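Local coordinates for protein beta-agarase (Persicobacter, PDB 6AII) that cleaves agarose to give neoagarobiose, probably by hydrolysing its beta-linkages as a glycoside hydrolase of family GH16, at residues E150-L155 against A167-H172; V130-V135 against E287-N292; H172-H177 against G201-E206. All blocks are in the same frame, centred on the assembly; numbering follows the deposited sequence.

Contact 1 (E150-L155 against A167-H172); sequences ENYGGL and AWFAKH
N151, on strand 144-151, meets H172 beside the short helix 167-170. With chi1 at 165°, CG of N151 lies anti to the backbone N. From there the side chain leads steadily toward the carbonyl of H172: N151 CB is 3.9 Å from H172 O, CG closer, and N151 ND2 reaches hydrogen-bonding distance, 2.7 Å from H172 O. The C=O...N angle of 171° shows that the amide meets the oxygen almost head-on, and H172 O lies near the amide plane. ND2 also donates to water 1, which in turn donates to G153 O and A170 O and so bridges the two segments a second time. The other branch of the amide turns back on its own segment: N151 OD1 accepts from G153 N at 2.9 Å, forming an Asx turn, with the donor well above the carbonyl plane. Both branches of the amide are therefore engaged, which fixes its rotation. Beyond this polar junction the contact is mainly apolar. Y152 CB packs 3.6 Å from F169 CB, and the two rings form a T-shaped pair, the edge of F169 toward the face of Y152, with planes at 76°. A170 CB sits 3.2 Å from G153 O. It also touches L155 CD2, which reaches back from the loop to lie 3.7 Å from A167 CA. N166, just ahead of the helix, donates through ND2 to the carbonyls of Y152 and G154, so the loop is held at both of these oxygens. The strand 144-151 is flanked in its sheet by strands 132-139 and 173-181, and this contact joins the end region of that strand to the loop and helix that follow in the GH16 beta-jelly-roll fold.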
loop_
_atom_site.group_PDB
_atom_site.type_symbol
_atom_site.label_atom_id
_atom_site.label_comp_id
_atom_site.label_asym_id
_atom_site.label_seq_id
_atom_site.Cartn_x
_atom_site.Cartn_y
_atom_site.Cartn_z
ATOM N N GLU A 150 -2.851 2.525 2.233
ATOM C CA GLU A 150 -4.113 1.951 1.861
ATOM C C GLU A 150 -5.042 3.130 1.621
ATOM O O GLU A 150 -5.205 3.996 2.480
ATOM C CB GLU A 150 -4.764 0.996 2.890
ATOM C CG GLU A 150 -3.852 -0.106 3.311
ATOM C CD GLU A 150 -4.551 -0.998 4.336
ATOM O OE1 GLU A 150 -4.181 -0.837 5.506
ATOM O OE2 GLU A 150 -5.521 -1.764 3.959
ATOM N N ASN A 151 -5.554 3.209 0.418
ATOM C CA ASN A 151 -6.362 4.332 -0.006
ATOM C C ASN A 151 -7.491 3.806 -0.869
ATOM O O ASN A 151 -7.317 2.715 -1.454
ATOM C CB ASN A 151 -5.473 5.307 -0.781
ATOM C CG ASN A 151 -6.248 6.336 -1.578
ATOM O OD1 ASN A 151 -6.616 6.026 -2.702
ATOM N ND2 ASN A 151 -6.677 7.370 -0.906
ATOM N N TYR A 152 -8.604 4.501 -0.878
ATOM C CA TYR A 152 -9.792 3.982 -1.485
ATOM C C TYR A 152 -10.238 4.717 -2.727
ATOM O O TYR A 152 -11.433 4.639 -3.128
ATOM C CB TYR A 152 -10.854 3.935 -0.376
ATOM C CG TYR A 152 -10.457 2.907 0.650
ATOM C CD1 TYR A 152 -10.674 1.548 0.416
ATOM C CD2 TYR A 152 -9.709 3.272 1.739
ATOM C CE1 TYR A 152 -10.243 0.596 1.329
ATOM C CE2 TYR A 152 -9.257 2.336 2.650
ATOM C CZ TYR A 152 -9.518 0.996 2.428
ATOM O OH TYR A 152 -9.009 0.053 3.277
ATOM N N GLY A 153 -9.383 5.457 -3.411
ATOM C CA GLY A 153 -9.629 5.898 -4.760
ATOM C C GLY A 153 -10.415 7.217 -4.827
ATOM O O GLY A 153 -10.188 8.173 -4.055
ATOM N N GLY A 154 -11.326 7.246 -5.771
ATOM C CA GLY A 154 -12.031 8.463 -6.117
ATOM C C GLY A 154 -13.458 8.501 -5.617
ATOM O O GLY A 154 -13.899 7.628 -4.891
ATOM N N LEU A 155 -14.225 9.496 -6.074
ATOM C CA LEU A 155 -15.571 9.673 -5.555
ATOM C C LEU A 155 -16.636 8.994 -6.423
ATOM O O LEU A 155 -17.773 8.935 -5.987
ATOM C CB LEU A 155 -15.849 11.182 -5.478
ATOM C CG LEU A 155 -14.940 11.970 -4.561
ATOM C CD1 LEU A 155 -15.333 13.450 -4.613
ATOM C CD2 LEU A 155 -15.016 11.475 -3.132
ATOM N N ALA A 167 -16.783 9.483 -0.102
ATOM C CA ALA A 167 -16.026 10.680 0.338
ATOM C C ALA A 167 -15.161 10.441 1.555
ATOM O O ALA A 167 -13.957 10.834 1.520
ATOM C CB ALA A 167 -16.989 11.811 0.599
ATOM N N TRP A 168 -15.634 9.808 2.643
ATOM C CA TRP A 168 -14.763 9.619 3.822
ATOM C C TRP A 168 -13.545 8.807 3.449
ATOM O O TRP A 168 -12.385 9.035 3.858
ATOM C CB TRP A 168 -15.534 8.983 5.037
ATOM C CG TRP A 168 -14.680 8.771 6.274
ATOM C CD1 TRP A 168 -14.694 9.600 7.361
ATOM C CD2 TRP A 168 -13.712 7.752 6.582
ATOM N NE1 TRP A 168 -13.804 9.160 8.292
ATOM C CE2 TRP A 168 -13.183 8.037 7.869
ATOM C CE3 TRP A 168 -13.199 6.621 5.947
ATOM C CZ2 TRP A 168 -12.216 7.259 8.491
ATOM C CZ3 TRP A 168 -12.235 5.852 6.544
ATOM C CH2 TRP A 168 -11.715 6.179 7.809
ATOM N N PHE A 169 -13.739 7.718 2.693
ATOM C CA PHE A 169 -12.732 6.824 2.391
ATOM C C PHE A 169 -11.733 7.500 1.453
ATOM O O PHE A 169 -10.559 7.360 1.688
ATOM C CB PHE A 169 -13.274 5.524 1.808
ATOM C CG PHE A 169 -14.178 4.835 2.806
ATOM C CD1 PHE A 169 -13.649 4.004 3.771
ATOM C CD2 PHE A 169 -15.527 5.088 2.786
ATOM C CE1 PHE A 169 -14.491 3.420 4.710
ATOM C CE2 PHE A 169 -16.345 4.537 3.758
ATOM C CZ PHE A 169 -15.816 3.723 4.700
ATOM N N ALA A 170 -12.202 8.260 0.472
ATOM C CA ALA A 170 -11.295 8.726 -0.581
ATOM C C ALA A 170 -10.310 9.737 0.004
ATOM O O ALA A 170 -9.243 9.928 -0.581
ATOM C CB ALA A 170 -12.094 9.359 -1.721
ATOM N N LYS A 171 -10.634 10.436 1.064
ATOM C CA LYS A 171 -9.760 11.503 1.473
ATOM C C LYS A 171 -8.551 11.005 2.279
ATOM O O LYS A 171 -7.605 11.759 2.507
ATOM C CB LYS A 171 -10.520 12.560 2.250
ATOM C CG LYS A 171 -10.911 12.171 3.657
ATOM C CD LYS A 171 -11.844 13.239 4.256
ATOM C CE LYS A 171 -12.280 12.908 5.657
ATOM N NZ LYS A 171 -13.104 14.060 6.150
ATOM N N HIS A 172 -8.594 9.759 2.720
ATOM C CA HIS A 172 -7.607 9.240 3.643
ATOM C C HIS A 172 -6.514 8.428 2.932
ATOM O O HIS A 172 -6.610 7.968 1.770
ATOM C CB HIS A 172 -8.242 8.346 4.676
ATOM C CG HIS A 172 -9.126 8.998 5.629
ATOM N ND1 HIS A 172 -10.471 9.119 5.380
ATOM C CD2 HIS A 172 -8.915 9.624 6.774
ATOM C CE1 HIS A 172 -11.000 9.775 6.343
ATOM N NE2 HIS A 172 -10.092 10.083 7.243
HETATM O O HOH W 1 -7.949 8.987 -3.071
#

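Contact 2 (V130-V135 against E287-N292); sequences VFANNV and EAQDWN
A132 and E287 form an antiparallel hydrogen-bonded pair: A132 N donates to E287 O at 2.9 Å, and E287 N returns a longer bond of 3.2 Å to A132 O. Their side chains share one face of the sheet, where A132 CB lies 3.9 Å from E287 CG and 3.6 Å from Q289 NE2. The same Q289 NE2 donates to E287 OE2 at 2.7 Å, close to the amide plane and on the anti lone pair. N134, two residues further along its strand than A132, reaches the E287 carboxylate: N134 ND2 sits 3.4 Å from E287 CD, with amide and carboxylate planes 86° apart. In the curved sheet of this jelly roll, strand 132-139 lies between 280-287 and 144-151, and the bridge falls where 280-287 ends. An outer layer positions these groups. N285 ND2 is hydrogen-bonded to E287 OE1, and N285 OD1 takes a weak hydrogen bond from N134 ND2. Water 2 accepts from Q289 NE2 and donates to N134 OD1 at 2.8 Å, linking the N134 amide in the strand to the Q289 amide in the loop. Q289 is itself the N-cap of helix 290-294. Further out, A288 N is bonded to T62 OG1, and D290 OD2 accepts from S92 N.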
loop_
_atom_site.group_PDB
_atom_site.type_symbol
_atom_site.label_atom_id
_atom_site.label_comp_id
_atom_site.label_asym_id
_atom_site.label_seq_id
_atom_site.Cartn_x
_atom_site.Cartn_y
_atom_site.Cartn_z
ATOM N N VAL A 130 -13.708 3.776 -7.539
ATOM C CA VAL A 130 -14.087 3.368 -6.184
ATOM C C VAL A 130 -13.547 1.963 -5.890
ATOM O O VAL A 130 -14.296 0.953 -6.051
ATOM C CB VAL A 130 -15.607 3.468 -5.959
ATOM C CG1 VAL A 130 -15.950 3.216 -4.501
ATOM C CG2 VAL A 130 -16.013 4.891 -6.305
ATOM N N PHE A 131 -12.256 1.887 -5.498
ATOM C CA PHE A 131 -11.673 0.632 -5.058
ATOM C C PHE A 131 -10.393 0.933 -4.293
ATOM O O PHE A 131 -9.865 2.058 -4.399
ATOM C CB PHE A 131 -11.442 -0.343 -6.230
ATOM C CG PHE A 131 -10.628 0.054 -7.425
ATOM C CD1 PHE A 131 -9.265 0.316 -7.327
ATOM C CD2 PHE A 131 -11.233 0.200 -8.669
ATOM C CE1 PHE A 131 -8.527 0.698 -8.441
ATOM C CE2 PHE A 131 -10.492 0.530 -9.788
ATOM C CZ PHE A 131 -9.149 0.805 -9.671
ATOM N N ALA A 132 -9.867 -0.067 -3.622
ATOM C CA ALA A 132 -8.650 0.068 -2.806
ATOM C C ALA A 132 -7.414 0.054 -3.692
ATOM O O ALA A 132 -7.334 -0.718 -4.641
ATOM C CB ALA A 132 -8.542 -1.013 -1.781
ATOM N N ASN A 133 -6.499 1.001 -3.384
ATOM C CA ASN A 133 -5.220 1.148 -4.038
ATOM C C ASN A 133 -4.172 0.993 -2.921
ATOM O O ASN A 133 -4.086 1.841 -2.053
ATOM C CB ASN A 133 -5.099 2.514 -4.698
ATOM C CG ASN A 133 -6.051 2.781 -5.832
ATOM O OD1 ASN A 133 -5.527 3.015 -6.945
ATOM N ND2 ASN A 133 -7.380 2.879 -5.557
ATOM N N ASN A 134 -3.394 -0.105 -2.937
ATOM C CA ASN A 134 -2.612 -0.502 -1.777
ATOM C C ASN A 134 -1.111 -0.652 -2.137
ATOM O O ASN A 134 -0.780 -1.163 -3.177
ATOM C CB ASN A 134 -3.058 -1.857 -1.261
ATOM C CG ASN A 134 -4.480 -1.884 -0.739
ATOM O OD1 ASN A 134 -4.985 -0.917 -0.160
ATOM N ND2 ASN A 134 -5.095 -3.048 -0.951
ATOM N N VAL A 135 -0.280 -0.209 -1.230
ATOM C CA VAL A 135 1.169 -0.398 -1.261
ATOM C C VAL A 135 1.556 -0.884 0.147
ATOM O O VAL A 135 1.342 -0.186 1.136
ATOM C CB VAL A 135 1.945 0.880 -1.606
ATOM C CG1 VAL A 135 3.426 0.559 -1.736
ATOM C CG2 VAL A 135 1.447 1.537 -2.865
ATOM N N GLU A 287 -7.967 -3.801 -5.002
ATOM C CA GLU A 287 -8.938 -4.794 -4.591
ATOM C C GLU A 287 -10.265 -4.133 -4.268
ATOM O O GLU A 287 -10.351 -2.955 -3.949
ATOM C CB GLU A 287 -8.410 -5.571 -3.397
ATOM C CG GLU A 287 -8.013 -4.819 -2.230
ATOM C CD GLU A 287 -7.256 -5.644 -1.136
ATOM O OE1 GLU A 287 -6.411 -6.524 -1.388
ATOM O OE2 GLU A 287 -7.660 -5.456 0.005
ATOM N N ALA A 288 -11.278 -4.986 -4.275
ATOM C CA ALA A 288 -12.650 -4.629 -3.847
ATOM C C ALA A 288 -12.916 -5.471 -2.617
ATOM O O ALA A 288 -13.217 -6.663 -2.790
ATOM C CB ALA A 288 -13.635 -4.850 -4.931
ATOM N N GLN A 289 -12.770 -4.933 -1.433
ATOM C CA GLN A 289 -12.930 -5.734 -0.230
ATOM C C GLN A 289 -14.431 -5.946 0.036
ATOM O O GLN A 289 -15.280 -5.133 -0.353
ATOM C CB GLN A 289 -12.269 -5.042 0.969
ATOM C CG GLN A 289 -10.786 -4.790 0.689
ATOM C CD GLN A 289 -10.236 -3.491 1.249
ATOM O OE1 GLN A 289 -10.934 -2.705 1.891
ATOM N NE2 GLN A 289 -8.976 -3.251 0.962
ATOM N N ASP A 290 -14.729 -7.042 0.745
ATOM C CA ASP A 290 -16.101 -7.422 1.052
ATOM C C ASP A 290 -16.915 -6.276 1.662
ATOM O O ASP A 290 -17.972 -5.984 1.141
ATOM C CB ASP A 290 -16.130 -8.607 2.046
ATOM C CG ASP A 290 -15.368 -8.528 3.367
ATOM O OD1 ASP A 290 -14.713 -7.530 3.701
ATOM O OD2 ASP A 290 -15.260 -9.562 3.991
ATOM N N TRP A 291 -16.328 -5.616 2.669
ATOM C CA TRP A 291 -17.050 -4.547 3.479
ATOM C C TRP A 291 -17.408 -3.363 2.545
ATOM O O TRP A 291 -18.567 -2.919 2.469
ATOM C CB TRP A 291 -16.214 -4.119 4.715
ATOM C CG TRP A 291 -14.772 -3.703 4.526
ATOM C CD1 TRP A 291 -13.671 -4.525 4.422
ATOM C CD2 TRP A 291 -14.237 -2.369 4.554
ATOM N NE1 TRP A 291 -12.511 -3.796 4.319
ATOM C CE2 TRP A 291 -12.828 -2.463 4.394
ATOM C CE3 TRP A 291 -14.805 -1.091 4.674
ATOM C CZ2 TRP A 291 -12.002 -1.330 4.341
ATOM C CZ3 TRP A 291 -13.984 0.022 4.593
ATOM C CH2 TRP A 291 -12.598 -0.097 4.454
ATOM N N ASN A 292 -16.472 -3.015 1.699
ATOM C CA ASN A 292 -16.726 -1.932 0.798
ATOM C C ASN A 292 -17.762 -2.341 -0.271
ATOM O O ASN A 292 -18.665 -1.598 -0.603
ATOM C CB ASN A 292 -15.443 -1.394 0.168
ATOM C CG ASN A 292 -14.651 -0.488 1.091
ATOM O OD1 ASN A 292 -15.190 0.480 1.641
ATOM N ND2 ASN A 292 -13.354 -0.750 1.211
HETATM O O HOH W 2 -6.971 -1.541 1.726
#

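Contact 3 (H172-H177 against G201-E206)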
loop_
_atom_site.group_PDB
_atom_site.type_symbol
_atom_site.label_atom_id
_atom_site.label_comp_id
_atom_site.label_asym_id
_atom_site.label_seq_id
_atom_site.Cartn_x
_atom_site.Cartn_y
_atom_site.Cartn_z
ATOM N N HIS A 172 -8.594 9.759 2.720
ATOM C CA HIS A 172 -7.607 9.240 3.643
ATOM C C HIS A 172 -6.514 8.428 2.932
ATOM O O HIS A 172 -6.610 7.968 1.770
ATOM C CB HIS A 172 -8.242 8.346 4.676
ATOM C CG HIS A 172 -9.126 8.998 5.629
ATOM N ND1 HIS A 172 -10.471 9.119 5.380
ATOM C CD2 HIS A 172 -8.915 9.624 6.774
ATOM C CE1 HIS A 172 -11.000 9.775 6.343
ATOM N NE2 HIS A 172 -10.092 10.083 7.243
ATOM N N ILE A 173 -5.398 8.379 3.622
ATOM C CA ILE A 173 -4.338 7.347 3.387
ATOM C C ILE A 173 -4.122 6.675 4.741
ATOM O O ILE A 173 -3.694 7.319 5.691
ATOM C CB ILE A 173 -3.053 7.925 2.791
ATOM C CG1 ILE A 173 -3.258 8.522 1.399
ATOM C CG2 ILE A 173 -1.974 6.826 2.692
ATOM C CD1 ILE A 173 -2.095 9.366 0.904
ATOM N N HIS A 174 -4.313 5.367 4.788
ATOM C CA HIS A 174 -4.033 4.598 5.986
ATOM C C HIS A 174 -2.536 4.335 6.136
ATOM O O HIS A 174 -1.963 3.839 5.215
ATOM C CB HIS A 174 -4.813 3.287 5.925
ATOM C CG HIS A 174 -4.828 2.525 7.209
ATOM N ND1 HIS A 174 -4.646 1.134 7.251
ATOM C CD2 HIS A 174 -5.008 2.938 8.488
ATOM C CE1 HIS A 174 -4.766 0.741 8.523
ATOM N NE2 HIS A 174 -5.032 1.795 9.277
ATOM N N LEU A 175 -1.926 4.751 7.269
ATOM C CA LEU A 175 -0.500 4.589 7.549
ATOM C C LEU A 175 -0.440 3.667 8.777
ATOM O O LEU A 175 -0.825 4.100 9.868
ATOM C CB LEU A 175 0.155 5.946 7.861
ATOM C CG LEU A 175 -0.061 7.019 6.814
ATOM C CD1 LEU A 175 0.519 8.344 7.341
ATOM C CD2 LEU A 175 0.578 6.609 5.462
ATOM N N SER A 176 0.003 2.453 8.560
ATOM C CA SER A 176 -0.141 1.469 9.627
ATOM C C SER A 176 0.828 0.312 9.432
ATOM O O SER A 176 1.718 0.334 8.562
ATOM C CB SER A 176 -1.603 0.968 9.656
ATOM O OG SER A 176 -1.836 0.358 10.917
ATOM N N HIS A 177 0.697 -0.682 10.285
ATOM C CA HIS A 177 1.459 -1.942 10.203
ATOM C C HIS A 177 0.705 -2.966 11.054
ATOM O O HIS A 177 -0.148 -2.564 11.852
ATOM C CB HIS A 177 2.877 -1.708 10.704
ATOM C CG HIS A 177 2.982 -1.596 12.195
ATOM N ND1 HIS A 177 2.742 -0.430 12.880
ATOM C CD2 HIS A 177 3.187 -2.573 13.143
ATOM C CE1 HIS A 177 2.888 -0.628 14.179
ATOM N NE2 HIS A 177 3.124 -1.989 14.378
ATOM N N GLY A 201 -4.257 8.860 14.770
ATOM C CA GLY A 201 -3.735 9.507 13.579
ATOM C C GLY A 201 -3.462 8.535 12.436
ATOM O O GLY A 201 -3.016 8.981 11.376
ATOM N N THR A 202 -3.781 7.243 12.567
ATOM C CA THR A 202 -3.403 6.260 11.548
ATOM C C THR A 202 -4.154 6.512 10.224
ATOM O O THR A 202 -3.704 6.019 9.167
ATOM C CB THR A 202 -3.639 4.809 11.992
ATOM O OG1 THR A 202 -5.042 4.661 12.257
ATOM C CG2 THR A 202 -2.777 4.425 13.181
ATOM N N TRP A 203 -5.294 7.185 10.196
ATOM C CA TRP A 203 -5.957 7.443 8.943
ATOM C C TRP A 203 -5.668 8.915 8.576
ATOM O O TRP A 203 -6.277 9.875 9.073
ATOM C CB TRP A 203 -7.453 7.201 9.062
ATOM C CG TRP A 203 -7.822 5.744 9.111
ATOM C CD1 TRP A 203 -7.920 4.916 10.202
ATOM C CD2 TRP A 203 -8.043 4.912 7.975
ATOM N NE1 TRP A 203 -8.228 3.646 9.816
ATOM C CE2 TRP A 203 -8.320 3.611 8.447
ATOM C CE3 TRP A 203 -8.007 5.140 6.595
ATOM C CZ2 TRP A 203 -8.560 2.565 7.587
ATOM C CZ3 TRP A 203 -8.238 4.089 5.736
ATOM C CH2 TRP A 203 -8.548 2.820 6.239
ATOM N N TYR A 204 -4.591 9.050 7.840
ATOM C CA TYR A 204 -4.076 10.401 7.451
ATOM C C TYR A 204 -5.026 11.074 6.473
ATOM O O TYR A 204 -5.493 10.487 5.482
ATOM C CB TYR A 204 -2.717 10.246 6.757
ATOM C CG TYR A 204 -2.104 11.565 6.344
ATOM C CD1 TYR A 204 -1.406 12.278 7.264
ATOM C CD2 TYR A 204 -2.351 12.091 5.094
ATOM C CE1 TYR A 204 -0.880 13.526 6.955
ATOM C CE2 TYR A 204 -1.790 13.311 4.740
ATOM C CZ TYR A 204 -1.068 14.006 5.687
ATOM O OH TYR A 204 -0.604 15.269 5.415
ATOM N N TYR A 205 -5.285 12.377 6.705
ATOM C CA TYR A 205 -5.982 13.197 5.689
ATOM C C TYR A 205 -5.604 14.666 5.951
ATOM O O TYR A 205 -4.958 14.958 6.932
ATOM C CB TYR A 205 -7.505 12.988 5.598
ATOM C CG TYR A 205 -8.298 13.587 6.732
ATOM C CD1 TYR A 205 -8.360 12.958 7.966
ATOM C CD2 TYR A 205 -9.000 14.764 6.523
ATOM C CE1 TYR A 205 -9.084 13.512 9.021
ATOM C CE2 TYR A 205 -9.771 15.296 7.554
ATOM C CZ TYR A 205 -9.847 14.638 8.762
ATOM O OH TYR A 205 -10.554 15.145 9.842
ATOM N N GLU A 206 -5.913 15.505 4.986
ATOM C CA GLU A 206 -5.630 16.954 5.032
ATOM C C GLU A 206 -6.928 17.696 4.781
ATOM O O GLU A 206 -7.658 17.408 3.800
ATOM C CB GLU A 206 -4.614 17.303 3.963
ATOM C CG GLU A 206 -3.272 16.708 4.242
ATOM C CD GLU A 206 -2.287 16.952 3.111
ATOM O OE1 GLU A 206 -2.630 17.712 2.198
ATOM O OE2 GLU A 206 -1.208 16.363 3.143
HETATM O O HOH W 3 -5.418 1.954 12.018
#
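H172 enters the contact between two aromatic residues of the opposite segment. H172 NE2 lies 3.4 Å from Y205 CD1, the two side chains running side by side. The edge of W203 is turned toward the H172 face in an offset edge-to-face pair with planes at 89°. I173 begins the regular pairing: I173 N donates to Y204 O at 2.8 Å, and Y204 N donates back to I173 O, which defines an antiparallel hydrogen-bonded pair. H174, facing W203 in the next, non-hydrogen-bonded pair, stacks on it. With chi1 at -169°, CG of H174 is anti to the backbone N. The H174 ring and the six-membered ring of W203 form an offset stack, centroids 4.1 Å apart and planes at 21°, and H174 CB adds a CH-pi contact 3.7 Å from the centroid of that W203 ring. At the polar edge of the imidazole, H174 NE2 is hydrogen-bonded to water 3 at 2.8 Å, the same water binds T202 OG1, and ND1 is bonded to E150 OE1 on the neighbouring strand. L175 closes the ladder, L175 N donating to T202 O at 2.9 Å, while L175 CD1 rests 3.8 Å from Y204 CB; V238 touches both side chains. S176 CB lies 3.3 Å above the face of the H174 imidazole opposite W203. Flanked on both faces and bonded through both nitrogens, the imidazole has its plane and rotation fixed, so that ND1 meets E150 OE1 at a set angle, which would hold that carboxylate in place.

In the fold
From the N terminus, V130-V135 comes first and opens contact 2, which closes only at E287-N292, after 151 intervening residues. The other two contacts nest inside this long loop in series. Contact 1 closes a short loop of 11 residues between E150-L155 and A167-H172, and contact 3 opens at once from the shared H172, closing after 23 residues at G201-E206. Neither crosses the other. All three reach one curved sheet, whose neighbouring strands run 280-287, 132-139, 144-151, 173-181 and 203-204. Contacts 2 and 3 pair strands at either end of this series, about 5 Å apart at their nearest atoms, while contact 1 lies between and touches both.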